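Local coordinates for periplasmic solute binding protein (Pectobacterium atrosepticum, PDB 4RY1) that probably binds a sugar in the periplasm and hands it to an ABC-type importer, as solute-binding proteins of its family do, at residues D167-D170 with I171-L174; G324-N328 with P329-K333. One frame throughout, in Å; residues are numbered along the deposited sequence.

Overall arrangement
Both interactions are the opening turns of helices, each built from one unbroken run of chain, yet they sit in different surroundings. Interaction 1 starts helix 169-183 and is buried, its centre about 11 Å from the centre of the chain; interaction 2 starts helix 329-337, its centre lies about 18 Å from the centre of the chain, and it is partly open to solvent. They share no helix, and their nearest atoms are about 17 Å apart. Leucine, isoleucine and valine dominate 167-174, where a threonine hydroxyl adds to the backbone bonding. In 324-333, prolines, an asparagine cap and a glutamine amide do the work, with exposed Lys330 at the edge.

Interaction 1: residues D167-D170 with I171-L174; sequences DVLD and ILTL
Val168 and Ile171 meet in the first turn of helix 169-183, with Val168 at the N-cap position. CG1 of Val168 lies 3.7 Å from CB of Ile171, the two branched chains crossing at a slant on the face of the turn that looks toward helices 371-385 and 199-214. This is the tightly packed part: Leu381 lies against Val168, and Tyr209 and Leu212 against Ile171; branched apolar chains suit both places, since each is enclosed by other helices. Leu172 is buried too, touching Leu205 and Trp377.

Leu169 is partly exposed. Its CD1 meets CD2 of Leu172 at 4.2 Å, a lighter apolar touch than that of Val168 with Ile171, but comes closer to the hydroxyl of Thr173. Asp167, partly exposed as well, reaches forward in an Asx turn: its OD1 accepts from Leu169 N at 2.9 Å, met from above the carboxylate plane.

The turn joins helix 371-385, where Trp377 NE1 donates to Val168 O, to strand 107-123, where Arg118 touches Leu169, Asp170 and Thr173. Regular helical bonds run from Leu172 N to Val168 O and from Leu174 N to Asp170 O. Asp170 has CG between its backbone N and carbonyl carbon (chi1 59°), which brings OD1 within 2.8 Å of Ile171 N in a weak, bent bond; OD2 is held by Ala162 N. Thr173 suits a buried helix face because its hydroxyl spends its proton inside the helix. OG1 donates to Leu169 O at 2.8 Å, while Thr173 N reaches the same oxygen from the opposite face of the carbonyl plane.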
loop_
_atom_site.group_PDB
_atom_site.type_symbol
_atom_site.label_atom_id
_atom_site.label_comp_id
_atom_site.label_asym_id
_atom_site.label_seq_id
_atom_site.Cartn_x
_atom_site.Cartn_y
_atom_site.Cartn_z
ATOM N N ASP A 167 10.745 -4.700 -7.166
ATOM C CA ASP A 167 10.271 -3.353 -6.893
ATOM C C ASP A 167 10.729 -3.030 -5.478
ATOM O O ASP A 167 10.652 -3.892 -4.612
ATOM C CB ASP A 167 8.744 -3.411 -7.122
ATOM C CG ASP A 167 7.920 -2.385 -6.391
ATOM O OD1 ASP A 167 8.169 -2.045 -5.227
ATOM O OD2 ASP A 167 6.921 -1.966 -7.035
ATOM N N VAL A 168 11.257 -1.822 -5.259
ATOM C CA VAL A 168 11.740 -1.417 -3.931
ATOM C C VAL A 168 10.999 -0.146 -3.470
ATOM O O VAL A 168 11.532 0.740 -2.818
ATOM C CB VAL A 168 13.279 -1.311 -3.853
ATOM C CG1 VAL A 168 13.742 -1.211 -2.393
ATOM C CG2 VAL A 168 13.901 -2.525 -4.545
ATOM N N LEU A 169 9.716 -0.095 -3.777
ATOM C CA LEU A 169 8.887 1.029 -3.335
ATOM C C LEU A 169 8.834 1.121 -1.813
ATOM O O LEU A 169 8.780 2.217 -1.245
ATOM C CB LEU A 169 7.461 0.895 -3.873
ATOM C CG LEU A 169 6.422 1.917 -3.384
ATOM C CD1 LEU A 169 6.808 3.345 -3.706
ATOM C CD2 LEU A 169 5.052 1.621 -3.959
ATOM N N ASP A 170 8.813 -0.017 -1.127
ATOM C CA ASP A 170 8.757 0.027 0.349
ATOM C C ASP A 170 9.911 0.830 0.949
ATOM O O ASP A 170 9.696 1.679 1.811
ATOM C CB ASP A 170 8.667 -1.351 1.013
ATOM C CG ASP A 170 9.815 -2.283 0.690
ATOM O OD1 ASP A 170 10.541 -2.096 -0.301
ATOM O OD2 ASP A 170 9.946 -3.255 1.439
ATOM N N ILE A 171 11.134 0.573 0.494
ATOM C CA ILE A 171 12.285 1.283 1.075
ATOM C C ILE A 171 12.357 2.721 0.558
ATOM O O ILE A 171 12.775 3.609 1.315
ATOM C CB ILE A 171 13.614 0.529 0.895
ATOM C CG1 ILE A 171 13.494 -0.920 1.383
ATOM C CG2 ILE A 171 14.753 1.263 1.615
ATOM C CD1 ILE A 171 13.080 -1.107 2.824
ATOM N N LEU A 172 11.900 2.970 -0.665
ATOM C CA LEU A 172 11.747 4.362 -1.141
ATOM C C LEU A 172 10.826 5.130 -0.203
ATOM O O LEU A 172 11.077 6.277 0.151
ATOM C CB LEU A 172 11.190 4.410 -2.552
ATOM C CG LEU A 172 10.917 5.804 -3.111
ATOM C CD1 LEU A 172 12.216 6.558 -3.248
ATOM C CD2 LEU A 172 10.215 5.682 -4.454
ATOM N N THR A 173 9.744 4.476 0.196
ATOM C CA THR A 173 8.739 5.110 1.039
ATOM C C THR A 173 9.275 5.294 2.448
ATOM O O THR A 173 9.022 6.296 3.101
ATOM C CB THR A 173 7.437 4.289 1.046
ATOM O OG1 THR A 173 7.002 4.126 -0.306
ATOM C CG2 THR A 173 6.379 4.977 1.847
ATOM N N LEU A 174 10.031 4.314 2.925
ATOM C CA LEU A 174 10.694 4.422 4.229
ATOM C C LEU A 174 11.642 5.649 4.256
ATOM O O LEU A 174 11.652 6.438 5.207
ATOM C CB LEU A 174 11.473 3.148 4.543
ATOM C CG LEU A 174 12.040 3.012 5.964
ATOM C CD1 LEU A 174 10.949 2.845 7.002
ATOM C CD2 LEU A 174 13.022 1.851 6.047
#

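Interaction 2: residues G324-N328 with P329-K333; sequences GMPAN and PKAQK
Gln332 reaches back from the first turn of helix 329-337 to Pro326 in the loop that follows helix 313-319, while Asn328 caps the new helix. The glutamine runs extended beyond CG, and chi1 of -75° sets CG beside its own backbone N, directing the chain back over the loop. NE2 donates to Pro326 O at 2.7 Å in a nearly straight bond (169°). The carbonyl oxygen lies almost in the plane of the amide, whereas the donor is tilted from the carbonyl plane. A glutamine is long enough to bring an N-H to this oxygen, which belongs to a loop residue six positions earlier.

Along its length the same side chain runs at a slant to the proline ring, CD of Pro326 lying 4.0 Å from CG of Gln332. On another part of the ring, CB of Pro326 packs on CB of Ala331 at 3.6 Å; the small methyl of alanine allows this close approach. Met325, bent at chi2 and chi3, meets Gln332 at about a right angle, its CE near OE1. Tyr351 touches both side chains and so joins the turn to helix 346-356, while a backbone bond of Ala327 with Ile113 ties it to strand 107-123.

Asn328 turns its amide toward the helix start, with CG anti to the backbone N (chi1 -175°). OD1 accepts from Lys330 N at 2.9 Å, the donor standing above the carbonyl plane, and ND2 is bonded to Ser311 OG. Such a cap satisfies an N-H that no earlier turn can serve. Pro329, exposed, fits the first helical position because it has no N-H needing a partner. Asn328 O takes the regular helical bond from Gln332 N at 3.1 Å and a weak one from Ala331 N at 3.0 Å.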
loop_
_atom_site.group_PDB
_atom_site.type_symbol
_atom_site.label_atom_id
_atom_site.label_comp_id
_atom_site.label_asym_id
_atom_site.label_seq_id
_atom_site.Cartn_x
_atom_site.Cartn_y
_atom_site.Cartn_z
ATOM N N GLY A 324 -8.963 -4.969 4.407
ATOM C CA GLY A 324 -8.448 -4.075 5.427
ATOM C C GLY A 324 -9.531 -3.586 6.369
ATOM O O GLY A 324 -10.654 -4.076 6.373
ATOM N N MET A 325 -9.160 -2.641 7.215
ATOM C CA MET A 325 -10.102 -2.089 8.190
ATOM C C MET A 325 -11.117 -1.170 7.495
ATOM O O MET A 325 -10.720 -0.181 6.889
ATOM C CB MET A 325 -9.347 -1.317 9.276
ATOM C CG MET A 325 -8.512 -2.216 10.171
ATOM S SD MET A 325 -9.373 -3.162 11.517
ATOM C CE MET A 325 -9.375 -1.841 12.806
ATOM N N PRO A 326 -12.420 -1.488 7.553
ATOM C CA PRO A 326 -13.393 -0.734 6.736
ATOM C C PRO A 326 -13.321 0.765 6.913
ATOM O O PRO A 326 -13.218 1.262 8.043
ATOM C CB PRO A 326 -14.720 -1.246 7.245
ATOM C CG PRO A 326 -14.426 -2.666 7.591
ATOM C CD PRO A 326 -13.051 -2.673 8.163
ATOM N N ALA A 327 -13.404 1.470 5.789
ATOM C CA ALA A 327 -13.414 2.923 5.794
ATOM C C ALA A 327 -14.625 3.493 6.541
ATOM O O ALA A 327 -14.538 4.535 7.186
ATOM C CB ALA A 327 -13.391 3.440 4.358
ATOM N N ASN A 328 -15.763 2.818 6.436
ATOM C CA ASN A 328 -16.988 3.256 7.125
ATOM C C ASN A 328 -16.866 2.906 8.613
ATOM O O ASN A 328 -16.778 1.726 8.942
ATOM C CB ASN A 328 -18.194 2.530 6.541
ATOM C CG ASN A 328 -19.508 3.034 7.121
ATOM O OD1 ASN A 328 -19.526 3.621 8.207
ATOM N ND2 ASN A 328 -20.594 2.885 6.373
ATOM N N PRO A 329 -16.862 3.910 9.524
ATOM C CA PRO A 329 -16.699 3.564 10.938
ATOM C C PRO A 329 -17.809 2.652 11.471
ATOM O O PRO A 329 -17.554 1.899 12.395
ATOM C CB PRO A 329 -16.707 4.924 11.665
ATOM C CG PRO A 329 -17.291 5.885 10.708
ATOM C CD PRO A 329 -17.029 5.362 9.323
ATOM N N LYS A 330 -19.012 2.716 10.912
ATOM C CA LYS A 330 -20.102 1.833 11.363
ATOM C C LYS A 330 -19.789 0.385 11.024
ATOM O O LYS A 330 -20.163 -0.536 11.745
ATOM C CB LYS A 330 -21.439 2.237 10.746
ATOM C CG LYS A 330 -21.864 3.628 11.160
ATOM C CD LYS A 330 -23.177 3.981 10.499
ATOM C CE LYS A 330 -23.775 5.227 11.120
ATOM N NZ LYS A 330 -24.965 5.635 10.327
ATOM N N ALA A 331 -19.111 0.186 9.899
ATOM C CA ALA A 331 -18.688 -1.147 9.487
ATOM C C ALA A 331 -17.613 -1.670 10.428
ATOM O O ALA A 331 -17.686 -2.840 10.869
ATOM C CB ALA A 331 -18.213 -1.148 8.041
ATOM N N GLN A 332 -16.663 -0.811 10.803
ATOM C CA GLN A 332 -15.682 -1.225 11.807
ATOM C C GLN A 332 -16.370 -1.594 13.109
ATOM O O GLN A 332 -15.987 -2.584 13.718
ATOM C CB GLN A 332 -14.637 -0.161 12.126
ATOM C CG GLN A 332 -13.605 -0.012 11.049
ATOM C CD GLN A 332 -12.485 0.935 11.439
ATOM O OE1 GLN A 332 -12.014 0.956 12.583
ATOM N NE2 GLN A 332 -12.016 1.689 10.472
ATOM N N LYS A 333 -17.343 -0.789 13.543
ATOM C CA LYS A 333 -17.994 -1.049 14.836
ATOM C C LYS A 333 -18.659 -2.413 14.793
ATOM O O LYS A 333 -18.566 -3.189 15.760
ATOM C CB LYS A 333 -18.990 0.064 15.188
ATOM C CG LYS A 333 -19.843 -0.205 16.418
ATOM C CD LYS A 333 -19.174 -0.159 17.777
ATOM C CE LYS A 333 -20.212 0.075 18.902
ATOM N NZ LYS A 333 -21.491 -0.712 18.857
#